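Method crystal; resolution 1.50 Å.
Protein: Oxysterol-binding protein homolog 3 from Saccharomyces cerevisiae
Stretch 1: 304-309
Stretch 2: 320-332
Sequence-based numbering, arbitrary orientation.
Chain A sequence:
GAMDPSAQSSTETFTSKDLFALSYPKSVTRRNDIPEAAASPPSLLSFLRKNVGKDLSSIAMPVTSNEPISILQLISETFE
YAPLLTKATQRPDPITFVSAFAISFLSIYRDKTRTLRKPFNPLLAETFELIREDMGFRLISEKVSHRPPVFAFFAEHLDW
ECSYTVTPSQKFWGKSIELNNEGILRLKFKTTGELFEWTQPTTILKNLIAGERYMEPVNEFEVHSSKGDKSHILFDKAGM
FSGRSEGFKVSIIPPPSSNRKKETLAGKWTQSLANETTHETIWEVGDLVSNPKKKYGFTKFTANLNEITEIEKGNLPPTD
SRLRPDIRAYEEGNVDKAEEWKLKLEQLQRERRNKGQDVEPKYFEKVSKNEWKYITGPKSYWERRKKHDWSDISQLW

Stretch 1, residues 304-309: NLNEIT
Stretch 2 320-332: DSRLRPDIRAYEE

In the first stretch of this yeast oxysterol-binding protein homolog, Leu305 (phi/psi -58/-45) is near-helical and Asn306 (-94/15) makes the turn, where a weak bond joins Glu307 N to Asn304 O at 3.3 Å. Glu307 (-90/140), Ile308 (-101/115) and Thr309 (-112/-174) are extended. The second stretch opens with Asp320 at -64/142 and a 3-10 segment, 321-323, in which Leu323 N bonds to Asp320 O at 2.8 Å. Arg324 (-71/125) occupies the N-cap position of helix 325-331, whose bonds include Arg328 N to Arg324 O at 3.1 Å and Glu331 N to Ile327 O at 2.9 Å. The register is set by Asn306 and Arg322, whose CA atoms lie 5.2 Å apart.

Arginine side chains often join a helix to a neighbouring loop by donating to main-chain carbonyls that have no partner in regular secondary structure, and this pair of stretches is a compact example. The principal clasp is Arg328, with chi angles t, p, p and -167°. This folded path brings its guanidinium to Asn306 O, which accepts from Arg328 NH2 at 2.8 Å and from Arg328 NH1 at 3.0 Å. Arg328 NH2 also donates to Arg322 O at 2.9 Å, so one nitrogen bridges carbonyls of both stretches. Glu331, chi1 and chi2 both t, balances the charge through a salt bridge from its OE2 to Arg328 NH1 at 2.9 Å; the hydrogen bond within it is weak.

Arg322 takes a more extended course, m, t, t with chi4 at 78°. Arg322 NE gives a weak hydrogen bond to Glu307 O at 3.1 Å, with the carbonyl at the edge of the guanidinium, near its plane. Asp320, with chi1 t, steadies both ends of this arginine: its OD2 accepts from Arg322 N at 3.0 Å and from Arg322 NH1 at 2.9 Å, the latter a salt bridge. A water extends the link, accepting from Arg322 NH2 at 3.0 Å and lying 2.8 Å from Asn304 O, within hydrogen-bonding reach of that carbonyl.

Asn306, chi1 t, has the most area covered by the opposing stretch, although the orientation of its amide is uncertain. Ile327 (m, t) points its CA-to-CB bond toward the first stretch and adds an apolar surface there. Ile308 (m, t) supplies another: its CG1 lies 3.9 Å from Arg322 CD, along the arginine's aliphatic stem, and its CD1 meets Leu323 CD2 at 4.1 Å, with Leu323 also m, t. Together the contacts bury 394 Å², counting both sides; arginine hydrogen bonds to main-chain carbonyls cross between the stretches with modest apolar packing, while the charge pairs stay within the second.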

# COMPACT_ATOMS: atom_id res chain seq x y z
N ASN A 304 6.46 6.89 -9.40
CA ASN A 304 6.26 6.12 -10.62
C ASN A 304 4.92 5.40 -10.72
O ASN A 304 4.54 4.94 -11.79
CB ASN A 304 7.39 5.10 -10.78
CG ASN A 304 8.71 5.76 -11.14
OD1 ASN A 304 8.72 6.80 -11.79
ND2 ASN A 304 9.82 5.15 -10.75
N LEU A 305 4.20 5.34 -9.60
CA LEU A 305 2.91 4.66 -9.56
C LEU A 305 1.87 5.18 -10.55
O LEU A 305 1.18 4.40 -11.21
CB LEU A 305 2.33 4.74 -8.14
CG LEU A 305 3.01 3.93 -7.04
CD1 LEU A 305 2.51 4.40 -5.69
CD2 LEU A 305 2.75 2.44 -7.24
N ASN A 306 1.75 6.50 -10.64
CA ASN A 306 0.74 7.10 -11.51
C ASN A 306 1.21 7.46 -12.90
O ASN A 306 0.53 8.20 -13.61
CB ASN A 306 0.16 8.35 -10.84
CG ASN A 306 -1.27 8.64 -11.28
OD1 ASN A 306 -1.66 9.80 -11.45
ND2 ASN A 306 -2.06 7.58 -11.44
N GLU A 307 2.36 6.94 -13.32
CA GLU A 307 2.86 7.23 -14.66
C GLU A 307 2.38 6.22 -15.69
O GLU A 307 2.30 5.02 -15.42
CB GLU A 307 4.39 7.26 -14.68
CG GLU A 307 4.96 7.50 -16.09
CD GLU A 307 6.47 7.55 -16.14
OE1 GLU A 307 7.14 6.85 -15.36
OE2 GLU A 307 7.00 8.28 -17.00
N ILE A 308 2.04 6.72 -16.87
CA ILE A 308 1.62 5.87 -17.97
C ILE A 308 2.84 5.76 -18.88
O ILE A 308 3.29 6.76 -19.44
CB ILE A 308 0.44 6.50 -18.76
CG1 ILE A 308 -0.81 6.57 -17.88
CG2 ILE A 308 0.16 5.68 -20.02
CD1 ILE A 308 -1.98 7.26 -18.54
N THR A 309 3.38 4.55 -19.00
CA THR A 309 4.54 4.32 -19.85
C THR A 309 4.10 3.44 -21.02
O THR A 309 2.91 3.14 -21.16
CB THR A 309 5.67 3.57 -19.10
OG1 THR A 309 5.24 2.24 -18.81
CG2 THR A 309 6.03 4.30 -17.81
N ASP A 320 -8.54 2.04 -14.48
CA ASP A 320 -7.26 2.19 -13.79
C ASP A 320 -7.09 3.56 -13.12
O ASP A 320 -7.50 4.59 -13.66
CB ASP A 320 -6.11 1.95 -14.77
CG ASP A 320 -4.79 1.70 -14.07
OD1 ASP A 320 -4.54 0.54 -13.65
OD2 ASP A 320 -3.99 2.65 -13.93
N SER A 321 -6.47 3.56 -11.94
CA SER A 321 -6.24 4.81 -11.21
C SER A 321 -5.47 5.84 -12.04
O SER A 321 -5.63 7.04 -11.84
CB SER A 321 -5.47 4.54 -9.91
OG SER A 321 -6.21 3.74 -9.01
N ARG A 322 -4.64 5.37 -12.96
CA ARG A 322 -3.87 6.29 -13.80
C ARG A 322 -4.76 7.10 -14.73
O ARG A 322 -4.32 8.10 -15.30
CB ARG A 322 -2.86 5.53 -14.67
CG ARG A 322 -1.80 4.77 -13.90
CD ARG A 322 -0.87 4.08 -14.88
NE ARG A 322 0.13 3.24 -14.22
CZ ARG A 322 -0.10 2.03 -13.73
NH1 ARG A 322 -1.31 1.49 -13.81
NH2 ARG A 322 0.89 1.35 -13.16
N LEU A 323 -6.02 6.68 -14.88
CA LEU A 323 -6.94 7.38 -15.76
C LEU A 323 -7.87 8.34 -15.02
O LEU A 323 -8.71 9.00 -15.64
CB LEU A 323 -7.74 6.36 -16.58
CG LEU A 323 -6.88 5.41 -17.42
CD1 LEU A 323 -7.77 4.46 -18.21
CD2 LEU A 323 -5.98 6.21 -18.36
N ARG A 324 -7.74 8.42 -13.70
CA ARG A 324 -8.59 9.33 -12.94
C ARG A 324 -8.21 10.78 -13.21
O ARG A 324 -7.06 11.18 -13.04
CB ARG A 324 -8.51 9.03 -11.44
CG ARG A 324 -9.40 7.87 -11.05
CD ARG A 324 -9.54 7.70 -9.56
NE ARG A 324 -10.05 8.88 -8.87
CZ ARG A 324 -10.56 8.84 -7.64
NH1 ARG A 324 -10.63 7.68 -7.00
NH2 ARG A 324 -10.96 9.95 -7.04
N PRO A 325 -9.19 11.59 -13.62
CA PRO A 325 -8.95 13.00 -13.92
C PRO A 325 -8.63 13.90 -12.74
O PRO A 325 -7.87 14.86 -12.88
CB PRO A 325 -10.23 13.42 -14.65
CG PRO A 325 -11.26 12.57 -14.01
CD PRO A 325 -10.59 11.22 -13.92
N ASP A 326 -9.22 13.61 -11.58
CA ASP A 326 -8.95 14.43 -10.42
C ASP A 326 -7.52 14.21 -9.92
O ASP A 326 -6.81 15.17 -9.62
CB ASP A 326 -9.98 14.18 -9.31
CG ASP A 326 -10.16 12.70 -8.97
OD1 ASP A 326 -9.69 11.81 -9.71
OD2 ASP A 326 -10.82 12.44 -7.94
N ILE A 327 -7.10 12.95 -9.87
CA ILE A 327 -5.75 12.65 -9.43
C ILE A 327 -4.74 13.25 -10.42
O ILE A 327 -3.73 13.83 -10.00
CB ILE A 327 -5.50 11.13 -9.33
CG1 ILE A 327 -6.47 10.51 -8.32
CG2 ILE A 327 -4.04 10.86 -8.93
CD1 ILE A 327 -6.23 9.02 -8.04
N ARG A 328 -5.02 13.13 -11.71
CA ARG A 328 -4.11 13.65 -12.73
C ARG A 328 -4.00 15.17 -12.69
O ARG A 328 -2.90 15.72 -12.73
CB ARG A 328 -4.56 13.21 -14.13
CG ARG A 328 -3.59 13.61 -15.24
CD ARG A 328 -2.26 12.90 -15.08
NE ARG A 328 -2.41 11.46 -15.14
CZ ARG A 328 -1.48 10.58 -14.79
NH1 ARG A 328 -0.29 11.00 -14.36
NH2 ARG A 328 -1.72 9.28 -14.89
N ALA A 329 -5.14 15.85 -12.62
CA ALA A 329 -5.15 17.30 -12.57
C ALA A 329 -4.40 17.79 -11.33
O ALA A 329 -3.63 18.75 -11.40
CB ALA A 329 -6.58 17.82 -12.56
N TYR A 330 -4.62 17.11 -10.21
CA TYR A 330 -3.98 17.47 -8.94
C TYR A 330 -2.47 17.26 -9.05
O TYR A 330 -1.68 18.09 -8.59
CB TYR A 330 -4.54 16.60 -7.81
CG TYR A 330 -4.10 17.01 -6.42
CD1 TYR A 330 -4.45 18.26 -5.91
CD2 TYR A 330 -3.38 16.15 -5.61
CE1 TYR A 330 -4.10 18.64 -4.62
CE2 TYR A 330 -3.02 16.51 -4.31
CZ TYR A 330 -3.38 17.75 -3.82
OH TYR A 330 -3.05 18.10 -2.53
N GLU A 331 -2.07 16.15 -9.66
CA GLU A 331 -0.66 15.84 -9.83
C GLU A 331 0.02 16.95 -10.63
O GLU A 331 1.13 17.37 -10.31
CB GLU A 331 -0.49 14.50 -10.56
CG GLU A 331 0.95 14.14 -10.88
CD GLU A 331 1.07 12.86 -11.70
OE1 GLU A 331 0.89 11.76 -11.14
OE2 GLU A 331 1.34 12.97 -12.91
N GLU A 332 -0.67 17.43 -11.66
CA GLU A 332 -0.11 18.47 -12.52
C GLU A 332 -0.32 19.89 -12.01
O GLU A 332 -0.06 20.85 -12.73
CB GLU A 332 -0.67 18.30 -13.94
CG GLU A 332 -0.55 16.87 -14.43
CD GLU A 332 -0.90 16.69 -15.90
OE1 GLU A 332 -1.73 17.47 -16.42
OE2 GLU A 332 -0.35 15.76 -16.52
O HOH W 1 3.58 2.44 -12.62